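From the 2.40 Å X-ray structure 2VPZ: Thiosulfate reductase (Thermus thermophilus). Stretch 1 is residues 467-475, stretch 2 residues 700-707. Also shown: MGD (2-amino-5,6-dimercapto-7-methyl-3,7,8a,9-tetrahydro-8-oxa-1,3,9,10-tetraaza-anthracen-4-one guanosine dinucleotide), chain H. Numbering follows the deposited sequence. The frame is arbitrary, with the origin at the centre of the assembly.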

ATOM      1  N   VAL A 467      37.978 -18.743  28.096  1.00 42.45           N
ATOM      2  CA  VAL A 467      37.838 -19.794  27.078  1.00 42.87           C
ATOM      3  C   VAL A 467      38.543 -19.518  25.733  1.00 42.45           C
ATOM      4  O   VAL A 467      39.091 -20.436  25.105  1.00 44.80           O
ATOM      5  CB  VAL A 467      36.388 -20.123  26.653  1.00 44.02           C
ATOM      6  CG1 VAL A 467      36.393 -21.232  25.566  1.00 46.90           C
ATOM      7  CG2 VAL A 467      35.521 -20.519  27.855  1.00 44.69           C
ATOM      8  N   LEU A 468      38.519 -18.269  25.293  1.00 39.53           N
ATOM      9  CA  LEU A 468      39.136 -17.953  24.015  1.00 38.43           C
ATOM     10  C   LEU A 468      40.490 -17.227  24.247  1.00 37.98           C
ATOM     11  O   LEU A 468      40.745 -16.746  25.352  1.00 37.67           O
ATOM     12  CB  LEU A 468      38.159 -17.086  23.159  1.00 37.06           C
ATOM     13  CG  LEU A 468      36.698 -17.579  22.897  1.00 35.33           C
ATOM     14  CD1 LEU A 468      35.722 -16.386  22.690  1.00 35.97           C
ATOM     15  CD2 LEU A 468      36.657 -18.550  21.691  1.00 33.87           C
ATOM     16  N   PRO A 469      41.403 -17.253  23.243  1.00 38.34           N
ATOM     17  CA  PRO A 469      42.690 -16.570  23.405  1.00 38.48           C
ATOM     18  C   PRO A 469      42.566 -15.103  22.973  1.00 39.29           C
ATOM     19  O   PRO A 469      42.989 -14.725  21.878  1.00 40.76           O
ATOM     20  CB  PRO A 469      43.652 -17.356  22.517  1.00 38.40           C
ATOM     21  CG  PRO A 469      42.774 -17.990  21.467  1.00 38.58           C
ATOM     22  CD  PRO A 469      41.451 -18.271  22.176  1.00 38.94           C
ATOM     23  N   GLN A 470      41.958 -14.300  23.850  1.00 38.68           N
ATOM     24  CA  GLN A 470      41.742 -12.859  23.633  1.00 39.85           C
ATOM     25  C   GLN A 470      43.046 -12.057  23.768  1.00 40.70           C
ATOM     26  O   GLN A 470      44.062 -12.621  24.152  1.00 41.69           O
ATOM     27  CB  GLN A 470      40.740 -12.360  24.635  1.00 38.76           C
ATOM     28  CG  GLN A 470      39.377 -12.967  24.532  1.00 37.77           C
ATOM     29  CD  GLN A 470      38.340 -11.926  24.166  1.00 36.40           C
ATOM     30  OE1 GLN A 470      37.146 -12.206  24.034  1.00 34.90           O
ATOM     31  NE2 GLN A 470      38.820 -10.687  24.004  1.00 33.80           N
ATOM     32  N   GLU A 471      43.016 -10.752  23.513  1.00 39.65           N
ATOM     33  CA  GLU A 471      44.253  -9.984  23.652  1.00 40.48           C
ATOM     34  C   GLU A 471      44.747  -9.803  25.107  1.00 42.10           C
ATOM     35  O   GLU A 471      45.953  -9.640  25.325  1.00 42.58           O
ATOM     36  CB  GLU A 471      44.191  -8.590  22.980  1.00 38.97           C
ATOM     37  CG  GLU A 471      45.523  -7.858  23.112  1.00 37.86           C
ATOM     38  CD  GLU A 471      45.417  -6.362  22.922  1.00 38.56           C
ATOM     39  OE1 GLU A 471      46.473  -5.686  22.904  1.00 38.53           O
ATOM     40  OE2 GLU A 471      44.275  -5.869  22.801  1.00 36.27           O
ATOM     41  N   HIS A 472      43.875  -9.834  26.108  1.00 41.94           N
ATOM     42  CA  HIS A 472      44.304  -9.677  27.526  1.00 40.83           C
ATOM     43  C   HIS A 472      44.558 -11.023  28.274  1.00 40.72           C
ATOM     44  O   HIS A 472      45.010 -11.007  29.405  1.00 43.12           O
ATOM     45  CB  HIS A 472      43.277  -8.955  28.389  1.00 39.17           C
ATOM     46  CG  HIS A 472      42.124  -9.787  28.776  1.00 36.98           C
ATOM     47  ND1 HIS A 472      42.025 -10.445  29.954  1.00 36.59           N
ATOM     48  CD2 HIS A 472      41.094 -10.201  28.045  1.00 35.87           C
ATOM     49  CE1 HIS A 472      40.975 -11.234  29.941  1.00 35.68           C
ATOM     50  NE2 HIS A 472      40.382 -11.100  28.779  1.00 34.79           N
ATOM     51  N   VAL A 473      44.206 -12.160  27.679  1.00 40.62           N
ATOM     52  CA  VAL A 473      44.440 -13.473  28.293  1.00 38.97           C
ATOM     53  C   VAL A 473      45.912 -13.894  28.007  1.00 40.41           C
ATOM     54  O   VAL A 473      46.578 -14.540  28.839  1.00 42.17           O
ATOM     55  CB  VAL A 473      43.464 -14.593  27.734  1.00 37.82           C
ATOM     56  CG1 VAL A 473      43.832 -15.979  28.285  1.00 37.04           C
ATOM     57  CG2 VAL A 473      41.990 -14.242  28.061  1.00 34.54           C
ATOM     58  N   MET A 474      46.415 -13.507  26.841  1.00 41.25           N
ATOM     59  CA  MET A 474      47.774 -13.799  26.416  1.00 41.62           C
ATOM     60  C   MET A 474      48.850 -12.829  26.971  1.00 42.18           C
ATOM     61  O   MET A 474      49.934 -12.681  26.407  1.00 42.57           O
ATOM     62  CB  MET A 474      47.863 -13.929  24.878  1.00 43.11           C
ATOM     63  CG  MET A 474      46.742 -14.771  24.226  1.00 44.08           C
ATOM     64  SD  MET A 474      46.572 -16.441  24.945  1.00 46.51           S
ATOM     65  CE  MET A 474      48.152 -17.227  24.412  1.00 46.52           C
ATOM     66  N   TRP A 475      48.520 -12.147  28.069  1.00 42.96           N
ATOM     67  CA  TRP A 475      49.472 -11.278  28.812  1.00 42.72           C
ATOM     68  C   TRP A 475      49.670 -11.909  30.194  1.00 43.85           C
ATOM     69  O   TRP A 475      50.374 -11.354  31.041  1.00 44.16           O
ATOM     70  CB  TRP A 475      48.952  -9.856  29.031  1.00 41.08           C
ATOM     71  CG  TRP A 475      49.249  -8.907  27.924  1.00 40.64           C
ATOM     72  CD1 TRP A 475      48.939  -9.056  26.595  1.00 40.96           C
ATOM     73  CD2 TRP A 475      49.919  -7.644  28.035  1.00 40.68           C
ATOM     74  NE1 TRP A 475      49.373  -7.962  25.883  1.00 40.95           N
ATOM     75  CE2 TRP A 475      49.966  -7.076  26.741  1.00 41.15           C
ATOM     76  CE3 TRP A 475      50.462  -6.925  29.110  1.00 41.11           C
ATOM     77  CZ2 TRP A 475      50.567  -5.830  26.483  1.00 41.24           C
ATOM     78  CZ3 TRP A 475      51.058  -5.687  28.870  1.00 42.27           C
ATOM     79  CH2 TRP A 475      51.093  -5.147  27.553  1.00 41.96           C
ATOM     80  N   GLY A 700      37.408  -4.296  16.731  1.00 33.51           N
ATOM     81  CA  GLY A 700      38.784  -3.822  16.830  1.00 32.98           C
ATOM     82  C   GLY A 700      39.742  -4.691  17.624  1.00 33.29           C
ATOM     83  O   GLY A 700      40.700  -4.178  18.213  1.00 35.08           O
ATOM     84  N   HIS A 701      39.516  -5.999  17.672  1.00 33.95           N
ATOM     85  CA  HIS A 701      40.418  -6.900  18.416  1.00 34.99           C
ATOM     86  C   HIS A 701      41.831  -6.969  17.793  1.00 36.34           C
ATOM     87  O   HIS A 701      41.952  -6.958  16.555  1.00 38.22           O
ATOM     88  CB  HIS A 701      39.875  -8.397  18.445  1.00 33.36           C
ATOM     89  CG  HIS A 701      38.605  -8.632  19.176  1.00 33.84           C
ATOM     90  ND1 HIS A 701      38.549  -9.215  20.408  1.00 32.44           N
ATOM     91  CD2 HIS A 701      37.338  -8.378  18.837  1.00 33.67           C
ATOM     92  CE1 HIS A 701      37.298  -9.299  20.807  1.00 32.65           C
ATOM     93  NE2 HIS A 701      36.536  -8.793  19.863  1.00 31.91           N
ATOM     94  N   LYS A 702      42.869  -6.974  18.635  1.00 35.72           N
ATOM     95  CA  LYS A 702      44.233  -7.237  18.157  1.00 35.93           C
ATOM     96  C   LYS A 702      44.506  -8.554  18.944  1.00 35.87           C
ATOM     97  O   LYS A 702      45.043  -8.549  20.049  1.00 35.24           O
ATOM     98  CB  LYS A 702      45.283  -6.186  18.544  1.00 35.90           C
ATOM     99  CG  LYS A 702      44.766  -4.976  19.298  1.00 36.21           C
ATOM    100  CD  LYS A 702      44.421  -3.803  18.379  1.00 36.86           C
ATOM    101  CE  LYS A 702      43.740  -2.652  19.144  1.00 38.13           C
ATOM    102  NZ  LYS A 702      42.625  -2.011  18.350  1.00 37.76           N
ATOM    103  N   ALA A 703      44.063  -9.682  18.378  1.00 35.80           N
ATOM    104  CA  ALA A 703      44.247 -10.986  19.017  1.00 36.87           C
ATOM    105  C   ALA A 703      44.294 -12.024  17.874  1.00 38.01           C
ATOM    106  O   ALA A 703      43.269 -12.664  17.564  1.00 37.44           O
ATOM    107  CB  ALA A 703      43.059 -11.248  19.985  1.00 35.95           C
ATOM    108  N   PRO A 704      45.497 -12.227  17.260  1.00 38.78           N
ATOM    109  CA  PRO A 704      45.717 -13.183  16.156  1.00 38.99           C
ATOM    110  C   PRO A 704      45.223 -14.616  16.303  1.00 38.50           C
ATOM    111  O   PRO A 704      44.938 -15.290  15.309  1.00 39.02           O
ATOM    112  CB  PRO A 704      47.243 -13.171  15.943  1.00 39.69           C
ATOM    113  CG  PRO A 704      47.738 -11.963  16.680  1.00 40.53           C
ATOM    114  CD  PRO A 704      46.777 -11.805  17.845  1.00 38.50           C
ATOM    115  N   LEU A 705      45.154 -15.082  17.538  1.00 37.43           N
ATOM    116  CA  LEU A 705      44.729 -16.450  17.801  1.00 36.12           C
ATOM    117  C   LEU A 705      43.205 -16.651  17.690  1.00 36.07           C
ATOM    118  O   LEU A 705      42.759 -17.769  17.460  1.00 35.13           O
ATOM    119  CB  LEU A 705      45.336 -16.963  19.122  1.00 36.14           C
ATOM    120  CG  LEU A 705      46.889 -17.101  19.123  1.00 36.25           C
ATOM    121  CD1 LEU A 705      47.395 -17.485  20.530  1.00 35.48           C
ATOM    122  CD2 LEU A 705      47.353 -18.134  18.074  1.00 35.25           C
ATOM    123  N   MET A 706      42.422 -15.582  17.890  1.00 36.35           N
ATOM    124  CA  MET A 706      40.945 -15.645  17.652  1.00 36.90           C
ATOM    125  C   MET A 706      40.979 -15.241  16.129  1.00 37.23           C
ATOM    126  O   MET A 706      40.898 -14.069  15.766  1.00 36.87           O
ATOM    127  CB  MET A 706      40.132 -14.636  18.504  1.00 36.99           C
ATOM    128  CG  MET A 706      39.948 -14.967  20.019  1.00 38.34           C
ATOM    129  SD  MET A 706      39.159 -13.611  20.978  1.00 41.71           S
ATOM    130  CE  MET A 706      37.412 -13.805  20.568  1.00 41.14           C
ATOM    131  N   ARG A 707      41.106 -16.246  15.259  1.00 36.71           N
ATOM    132  CA  ARG A 707      41.251 -16.035  13.833  1.00 38.64           C
ATOM    133  C   ARG A 707      40.147 -15.274  13.043  1.00 38.96           C
ATOM    134  O   ARG A 707      40.480 -14.565  12.081  1.00 38.62           O
ATOM    135  CB  ARG A 707      41.704 -17.370  13.152  1.00 39.23           C
ATOM    136  CG  ARG A 707      43.091 -17.896  13.695  1.00 42.03           C
ATOM    137  CD  ARG A 707      43.822 -18.870  12.732  1.00 43.89           C
ATOM    138  NE  ARG A 707      44.177 -18.256  11.440  1.00 44.86           N
ATOM    139  CZ  ARG A 707      44.183 -18.882  10.258  1.00 44.93           C
ATOM    140  NH1 ARG A 707      43.853 -20.165  10.175  1.00 44.32           N
ATOM    141  NH2 ARG A 707      44.493 -18.211   9.153  1.00 44.60           N
TER
HETATM  142  PB  MGD H1765      32.982  -9.183  27.368  1.00 36.68           P
HETATM  143  O1B MGD H1765      33.620  -8.333  26.312  1.00 34.60           O
HETATM  144  O2B MGD H1765      31.916 -10.161  26.981  1.00 34.50           O
HETATM  145  O3B MGD H1765      32.600  -8.119  28.520  1.00 31.19           O
HETATM  146  O3A MGD H1765      32.120  -6.447  30.327  1.00 28.85           O
HETATM  147  PA  MGD H1765      32.643  -7.942  30.130  1.00 31.64           P
HETATM  148  O1A MGD H1765      31.721  -9.051  30.609  1.00 29.82           O
HETATM  149  O2A MGD H1765      34.071  -7.923  30.548  1.00 31.57           O
HETATM  150  O5' MGD H1765      34.082 -10.047  28.076  1.00 35.59           O
HETATM  151  C5' MGD H1765      33.822 -11.375  28.531  1.00 39.01           C
HETATM  152  C4' MGD H1765      35.187 -12.038  28.717  1.00 40.29           C
HETATM  153  O4' MGD H1765      34.813 -13.235  29.389  1.00 41.49           O
HETATM  154  C3' MGD H1765      35.883 -12.465  27.452  1.00 41.88           C
HETATM  155  O3' MGD H1765      37.275 -12.549  27.784  1.00 41.72           O
HETATM  156  C2' MGD H1765      35.273 -13.855  27.210  1.00 42.66           C
HETATM  157  O2' MGD H1765      36.167 -14.576  26.405  1.00 45.60           O
HETATM  158  C1' MGD H1765      35.153 -14.432  28.623  1.00 43.21           C
HETATM  159  N9  MGD H1765      34.148 -15.530  28.887  1.00 41.66           N
HETATM  160  C8  MGD H1765      32.956 -15.674  28.307  1.00 42.13           C
HETATM  161  N7  MGD H1765      32.253 -16.731  28.775  1.00 41.18           N
HETATM  162  C5  MGD H1765      32.991 -17.296  29.755  1.00 41.56           C
HETATM  163  C6  MGD H1765      32.849 -18.448  30.753  1.00 40.39           C
HETATM  164  O6  MGD H1765      31.834 -19.229  30.766  1.00 37.09           O
HETATM  165  N1  MGD H1765      33.903 -18.623  31.617  1.00 39.81           N
HETATM  166  C2  MGD H1765      35.030 -17.846  31.630  1.00 40.45           C
HETATM  167  N2  MGD H1765      36.071 -18.042  32.497  1.00 40.33           N
HETATM  168  N3  MGD H1765      35.155 -16.819  30.779  1.00 41.69           N
HETATM  169  C4  MGD H1765      34.233 -16.482  29.817  1.00 41.31           C
HETATM  170  C10 MGD H1765      30.700  -6.130  30.451  1.00 30.87           C
HETATM  171  C11 MGD H1765      30.597  -4.710  30.895  1.00 32.27           C
HETATM  172  O11 MGD H1765      31.526  -3.984  30.089  1.00 34.53           O
HETATM  173  C12 MGD H1765      29.255  -4.076  30.865  1.00 34.05           C
HETATM  174  S12 MGD H1765      27.878  -4.830  31.550  1.00 31.04           S
HETATM  175  C13 MGD H1765      29.060  -2.851  30.373  1.00 34.68           C
HETATM  176  S13 MGD H1765      27.605  -2.058  30.241  1.00 32.93           S
HETATM  177  C14 MGD H1765      30.069  -1.958  29.895  1.00 36.21           C
HETATM  178  N15 MGD H1765      29.876  -1.762  28.429  1.00 39.49           N
HETATM  179  C16 MGD H1765      30.916  -1.102  27.819  1.00 41.52           C
HETATM  180  C17 MGD H1765      30.849  -0.281  26.607  1.00 40.56           C
HETATM  181  O17 MGD H1765      29.759  -0.156  25.973  1.00 41.77           O
HETATM  182  N18 MGD H1765      31.961   0.338  26.206  1.00 41.55           N
HETATM  183  C19 MGD H1765      33.139   0.240  26.852  1.00 41.42           C
HETATM  184  N19 MGD H1765      34.277   0.830  26.378  1.00 40.69           N
HETATM  185  N20 MGD H1765      33.240  -0.471  27.978  1.00 41.12           N
HETATM  186  C21 MGD H1765      32.228  -1.163  28.490  1.00 40.59           C
HETATM  187  N22 MGD H1765      32.404  -1.916  29.582  1.00 38.99           N
HETATM  188  C23 MGD H1765      31.371  -2.577  30.302  1.00 35.78           C
HETATM  189  O   HOH W   1      45.211 -13.946  20.407  1.00 44.43           O
HETATM  190  O   HOH W   2      40.865  -9.350  22.486  1.00 39.37           O
HETATM  191  O   HOH W   3      41.717  -6.742  21.587  1.00 34.16           O

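Two irregular segments of one chain, whose touching residues lie at least 231 positions apart in sequence, meet here without a direct hydrogen bond; apolar packing and three waters join them. The backbones approach most closely where Glu471 faces Ala703, with CA atoms 4.7 Å apart. The methyl group of Ala703 is small enough to lie against the main chain, its CB 3.6 Å from Glu471 N. A type I turn from Ala703 to Met706, closed by Met706 N donating to Ala703 O (3.1 Å), presents Leu705 and Met706 to the first stretch.

Apolar contacts surround that turn. The compact ring of Pro469 places CG 3.6 Å from Leu705 CB, while Met474 CE reaches Leu705 CD1 at 4.0 Å. Met706, long and flexible, runs along several neighbors: its CE lies 3.7 Å from Leu468 CD1, and its SD 3.6 Å from Gln470 CG, the aliphatic part of a polar side chain.

Water serves the polar groups between the two stretches. One molecule donates to Pro469 O (2.8 Å) and accepts from Leu705 N (3.1 Å). A second accepts from Glu471 N (2.8 Å) and bonds His701 ND1 (3.1 Å). The third donates to the carboxylate oxygen Glu471 OE2 (3.0 Å) and accepts from Lys702 N (3.2 Å). The Lys702 ammonium turns back to its own stretch, NZ donating to Gly700 O at 2.9 Å.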